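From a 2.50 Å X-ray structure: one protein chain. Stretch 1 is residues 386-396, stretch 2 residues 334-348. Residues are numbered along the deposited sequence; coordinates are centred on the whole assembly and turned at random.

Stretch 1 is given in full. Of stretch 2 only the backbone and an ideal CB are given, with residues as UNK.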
# COMPACT_ATOMS: atom_id res chain seq x y z
N LEU A 386 -12.25 -0.93 -17.01
CA LEU A 386 -12.54 0.49 -16.85
C LEU A 386 -13.73 0.91 -17.71
O LEU A 386 -14.52 1.77 -17.29
CB LEU A 386 -11.31 1.32 -17.21
CG LEU A 386 -10.09 1.07 -16.31
CD1 LEU A 386 -8.90 1.88 -16.79
CD2 LEU A 386 -10.43 1.42 -14.87
N ILE A 387 -13.87 0.33 -18.89
CA ILE A 387 -15.00 0.68 -19.75
C ILE A 387 -16.31 0.25 -19.11
O ILE A 387 -17.28 1.02 -19.08
CB ILE A 387 -14.82 0.08 -21.16
CG1 ILE A 387 -13.60 0.67 -21.85
CG2 ILE A 387 -16.05 0.33 -22.00
CD1 ILE A 387 -13.23 -0.02 -23.14
N ALA A 388 -16.35 -0.96 -18.58
CA ALA A 388 -17.57 -1.45 -17.94
C ALA A 388 -17.93 -0.61 -16.72
O ALA A 388 -19.09 -0.24 -16.53
CB ALA A 388 -17.40 -2.92 -17.54
N LEU A 389 -16.94 -0.30 -15.88
CA LEU A 389 -17.18 0.56 -14.73
C LEU A 389 -17.70 1.93 -15.16
O LEU A 389 -18.59 2.49 -14.52
CB LEU A 389 -15.89 0.72 -13.92
CG LEU A 389 -15.42 -0.48 -13.11
CD1 LEU A 389 -14.00 -0.27 -12.63
CD2 LEU A 389 -16.36 -0.71 -11.94
N ALA A 390 -17.15 2.47 -16.25
CA ALA A 390 -17.62 3.76 -16.74
C ALA A 390 -19.02 3.65 -17.34
O ALA A 390 -19.81 4.59 -17.24
CB ALA A 390 -16.64 4.30 -17.78
N THR A 391 -19.34 2.51 -17.96
CA THR A 391 -20.63 2.32 -18.60
C THR A 391 -21.75 2.12 -17.59
O THR A 391 -22.83 2.70 -17.74
CB THR A 391 -20.56 1.14 -19.56
OG1 THR A 391 -19.47 1.32 -20.47
CG2 THR A 391 -21.85 1.01 -20.35
N TYR A 392 -21.52 1.30 -16.57
CA TYR A 392 -22.54 0.98 -15.58
C TYR A 392 -22.00 1.38 -14.21
O TYR A 392 -21.32 0.60 -13.54
CB TYR A 392 -22.91 -0.50 -15.63
CG TYR A 392 -24.27 -0.81 -15.07
CD1 TYR A 392 -25.41 -0.66 -15.85
CD2 TYR A 392 -24.42 -1.26 -13.76
CE1 TYR A 392 -26.67 -0.94 -15.33
CE2 TYR A 392 -25.67 -1.54 -13.24
CZ TYR A 392 -26.79 -1.38 -14.03
OH TYR A 392 -28.03 -1.67 -13.52
N SER A 393 -22.31 2.61 -13.79
CA SER A 393 -21.70 3.17 -12.59
C SER A 393 -22.15 2.47 -11.32
O SER A 393 -21.50 2.62 -10.28
CB SER A 393 -22.00 4.67 -12.49
OG SER A 393 -23.39 4.91 -12.40
N GLU A 394 -23.24 1.70 -11.37
CA GLU A 394 -23.69 0.97 -10.19
C GLU A 394 -22.96 -0.35 -10.01
O GLU A 394 -23.22 -1.06 -9.04
CB GLU A 394 -25.20 0.74 -10.26
CG GLU A 394 -26.00 2.01 -10.00
CD GLU A 394 -27.44 1.90 -10.44
OE1 GLU A 394 -27.76 0.96 -11.19
OE2 GLU A 394 -28.25 2.76 -10.04
N LEU A 395 -22.05 -0.70 -10.92
CA LEU A 395 -21.17 -1.84 -10.70
C LEU A 395 -20.22 -1.56 -9.54
O LEU A 395 -19.82 -0.42 -9.30
CB LEU A 395 -20.36 -2.13 -11.96
CG LEU A 395 -21.03 -3.00 -13.02
CD1 LEU A 395 -20.30 -2.85 -14.34
CD2 LEU A 395 -21.02 -4.45 -12.57
N LYS A 396 -19.87 -2.62 -8.82
CA LYS A 396 -18.93 -2.53 -7.72
C LYS A 396 -17.63 -3.27 -7.99
O LYS A 396 -16.55 -2.71 -7.81
CB LYS A 396 -19.57 -3.07 -6.43
CG LYS A 396 -18.71 -2.89 -5.19
CD LYS A 396 -19.46 -3.30 -3.95
CE LYS A 396 -18.61 -3.19 -2.71
NZ LYS A 396 -19.32 -3.72 -1.52
N UNK A 334 -29.87 -5.75 -19.65
CA UNK A 334 -29.43 -4.41 -20.06
C UNK A 334 -27.99 -4.11 -19.67
O UNK A 334 -27.26 -3.49 -20.45
CB UNK A 334 -30.35 -3.35 -19.45
N UNK A 335 -27.58 -4.55 -18.48
CA UNK A 335 -26.21 -4.30 -18.03
C UNK A 335 -25.20 -4.92 -18.99
O UNK A 335 -24.28 -4.24 -19.45
CB UNK A 335 -26.00 -4.85 -16.62
N UNK A 336 -25.37 -6.20 -19.31
CA UNK A 336 -24.44 -6.87 -20.20
C UNK A 336 -24.44 -6.25 -21.59
O UNK A 336 -23.38 -6.09 -22.20
CB UNK A 336 -24.78 -8.36 -20.29
N UNK A 337 -25.62 -5.88 -22.09
CA UNK A 337 -25.72 -5.37 -23.45
C UNK A 337 -24.95 -4.06 -23.60
O UNK A 337 -24.17 -3.89 -24.55
CB UNK A 337 -27.19 -5.17 -23.84
N UNK A 338 -25.16 -3.12 -22.68
CA UNK A 338 -24.48 -1.83 -22.78
C UNK A 338 -22.98 -1.98 -22.56
O UNK A 338 -22.18 -1.30 -23.21
CB UNK A 338 -25.06 -0.84 -21.77
N UNK A 339 -22.57 -2.87 -21.65
CA UNK A 339 -21.15 -3.13 -21.44
C UNK A 339 -20.54 -3.75 -22.69
O UNK A 339 -19.42 -3.41 -23.09
CB UNK A 339 -20.94 -4.05 -20.23
N UNK A 340 -21.26 -4.66 -23.34
CA UNK A 340 -20.74 -5.30 -24.54
C UNK A 340 -20.62 -4.31 -25.69
O UNK A 340 -19.64 -4.33 -26.44
CB UNK A 340 -21.64 -6.47 -24.95
N UNK A 341 -21.61 -3.42 -25.84
CA UNK A 341 -21.55 -2.43 -26.91
C UNK A 341 -20.37 -1.49 -26.71
O UNK A 341 -19.69 -1.12 -27.68
CB UNK A 341 -22.85 -1.63 -26.98
N UNK A 342 -20.09 -1.11 -25.46
CA UNK A 342 -19.04 -0.15 -25.20
C UNK A 342 -17.66 -0.74 -25.44
O UNK A 342 -16.76 -0.06 -25.95
CB UNK A 342 -19.15 0.37 -23.76
N UNK A 343 -17.46 -2.01 -25.08
CA UNK A 343 -16.14 -2.62 -25.25
C UNK A 343 -15.91 -2.99 -26.71
O UNK A 343 -14.80 -2.82 -27.23
CB UNK A 343 -16.00 -3.86 -24.36
N UNK A 344 -16.94 -3.48 -27.40
CA UNK A 344 -16.78 -3.83 -28.80
C UNK A 344 -16.48 -2.60 -29.65
O UNK A 344 -15.73 -2.69 -30.62
CB UNK A 344 -18.04 -4.53 -29.32
N UNK A 345 -17.04 -1.45 -29.28
CA UNK A 345 -16.70 -0.22 -29.97
C UNK A 345 -15.25 0.18 -29.70
O UNK A 345 -14.51 0.53 -30.63
CB UNK A 345 -17.65 0.90 -29.55
N UNK A 346 -14.82 0.12 -28.44
CA UNK A 346 -13.48 0.57 -28.10
C UNK A 346 -12.42 -0.46 -28.48
O UNK A 346 -11.35 -0.10 -28.98
CB UNK A 346 -13.40 0.88 -26.60
N UNK A 347 -12.68 -1.74 -28.24
CA UNK A 347 -11.72 -2.81 -28.52
C UNK A 347 -12.42 -3.91 -29.31
O UNK A 347 -12.92 -4.87 -28.71
CB UNK A 347 -11.12 -3.37 -27.23
N UNK A 348 -12.47 -3.83 -30.63
CA UNK A 348 -13.22 -4.83 -31.41
C UNK A 348 -12.59 -6.21 -31.33
O UNK A 348 -11.37 -6.37 -31.44
CB UNK A 348 -13.31 -4.40 -32.87

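Stretch 2 is helical from 334 to 346, its axis passing 9.1 Å from that of helix 386-391 at 131°, so the two helices run in roughly opposing senses. No hydrogen bond joins the stretches; shape must decide.

Position 334 has phi near -61° and a sideways CB, with no stretch 1 atom within 5.5 Å. Many residues would fit; it is Pro334, whose ring suits that phi and whose N has no hydrogen to give, in keeping with the missing bond to the turn before and the kink there.

At 335 the CB points toward the Tyr392 ring, 4.2 Å from CE1. A small or beta-branched residue could cover the ring face. It is Thr335: its CG2 lies 3.8 Å from the ring centroid, 11° off the normal, a CH-pi contact, while OG1 sits 3.4 Å from Tyr392 CZ over the same face.

Positions 336 and 337, out of reach, leave the choice open; they hold Glu336 and Ala337.

The CB at 338 points toward Thr391, 4.0 Å from CG2, so a small side chain, polar or not, fits most easily. Ser338 takes the p rotamer, which brings OG within reach of Pro334 O and Thr335 O in its own helix.

At 339 the CB is sideways, 4.6 Å from Ala388 CB, where the CA atoms of 339 and Ala388 are only 5.3 Å apart. The methyl of Ala388 permits this approach, and the apolar surface nearby favours Ile, Leu, Val or Met. Ile339 sets CG2 3.7 Å from Ala388 CB and extends CD1 to 3.7 Å from Leu395 CD1.

Positions 340 and 341 meet nothing of stretch 1, so long or polar residues may occur: Arg340 and Asn341.

At 342 the CB points toward stretch 1, already 3.4 Å from Thr391 OG1 and 3.6 Å from Ile387 CG2. Little room remains, favouring Gly, Ala or perhaps Ser. Ala342 packs its methyl there, while Thr391 OG1 donates to Ile387 O.

The sideways CB at 343 is 4.8 Å from Ile387 CG2, leaving space for a modest apolar group; Val343 brings CG2 to 3.9 Å from Ile387 CG2.

Positions 344 and 345, out of reach, hold Glu344 and Glu345.

At 346 the CB points toward Ile387, 3.6 Å from CD1, and again a small residue suits; Ala346 supplies just a methyl.

Position 347 leaves helical angles (-131/87), which beta-branched residues tolerate well. Its CB heads toward stretch 1 from a distance, so only a longer side chain, preferably apolar, would reach Ile387: Ile347 CD1 comes 4.3 Å from Ile387 CD1.

Position 348, out of reach, has phi near -67°, which a proline ring allows, though others would do; it is Pro348.

Stretch 2 334-348: PTEASIRNAVEEAIP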
# COMPACT_ATOMS: atom_id res chain seq x y z
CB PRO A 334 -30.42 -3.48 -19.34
CG PRO A 334 -31.60 -4.32 -19.08
CD PRO A 334 -31.08 -5.69 -18.82
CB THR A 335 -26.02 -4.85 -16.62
OG1 THR A 335 -27.02 -4.31 -15.75
CG2 THR A 335 -24.64 -4.49 -16.09
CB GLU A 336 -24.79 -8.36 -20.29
CG GLU A 336 -24.79 -9.07 -18.96
CD GLU A 336 -25.44 -10.43 -19.03
OE1 GLU A 336 -25.74 -10.89 -20.15
OE2 GLU A 336 -25.66 -11.04 -17.96
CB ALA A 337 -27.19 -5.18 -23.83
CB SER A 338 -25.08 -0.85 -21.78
OG SER A 338 -25.05 -1.36 -20.47
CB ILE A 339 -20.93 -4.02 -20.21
CG1 ILE A 339 -21.29 -3.26 -18.93
CG2 ILE A 339 -19.50 -4.53 -20.14
CD1 ILE A 339 -21.22 -4.12 -17.69
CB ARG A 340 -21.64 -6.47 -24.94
CG ARG A 340 -21.33 -7.03 -26.32
CD ARG A 340 -22.17 -8.26 -26.61
NE ARG A 340 -21.96 -9.30 -25.61
CZ ARG A 340 -22.39 -10.55 -25.73
NH1 ARG A 340 -22.15 -11.42 -24.77
NH2 ARG A 340 -23.05 -10.92 -26.82
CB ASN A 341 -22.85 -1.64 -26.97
CG ASN A 341 -24.04 -2.51 -27.34
OD1 ASN A 341 -23.89 -3.54 -27.99
ND2 ASN A 341 -25.22 -2.10 -26.91
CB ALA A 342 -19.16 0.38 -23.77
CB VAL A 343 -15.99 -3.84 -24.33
CG1 VAL A 343 -14.60 -4.43 -24.47
CG2 VAL A 343 -16.26 -3.46 -22.89
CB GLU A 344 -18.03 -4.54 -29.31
CG GLU A 344 -17.86 -5.17 -30.68
CD GLU A 344 -16.78 -6.23 -30.71
OE1 GLU A 344 -16.55 -6.87 -29.66
OE2 GLU A 344 -16.17 -6.42 -31.78
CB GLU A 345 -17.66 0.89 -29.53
CG GLU A 345 -17.45 2.22 -30.23
CD GLU A 345 -17.66 3.40 -29.31
OE1 GLU A 345 -16.80 3.64 -28.44
OE2 GLU A 345 -18.70 4.09 -29.45
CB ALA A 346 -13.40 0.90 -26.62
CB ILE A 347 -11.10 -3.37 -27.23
CG1 ILE A 347 -10.90 -2.27 -26.19
CG2 ILE A 347 -9.76 -4.01 -27.53
CD1 ILE A 347 -10.46 -2.78 -24.84
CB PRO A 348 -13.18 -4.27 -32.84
CG PRO A 348 -12.87 -2.81 -32.68
CD PRO A 348 -11.98 -2.72 -31.48
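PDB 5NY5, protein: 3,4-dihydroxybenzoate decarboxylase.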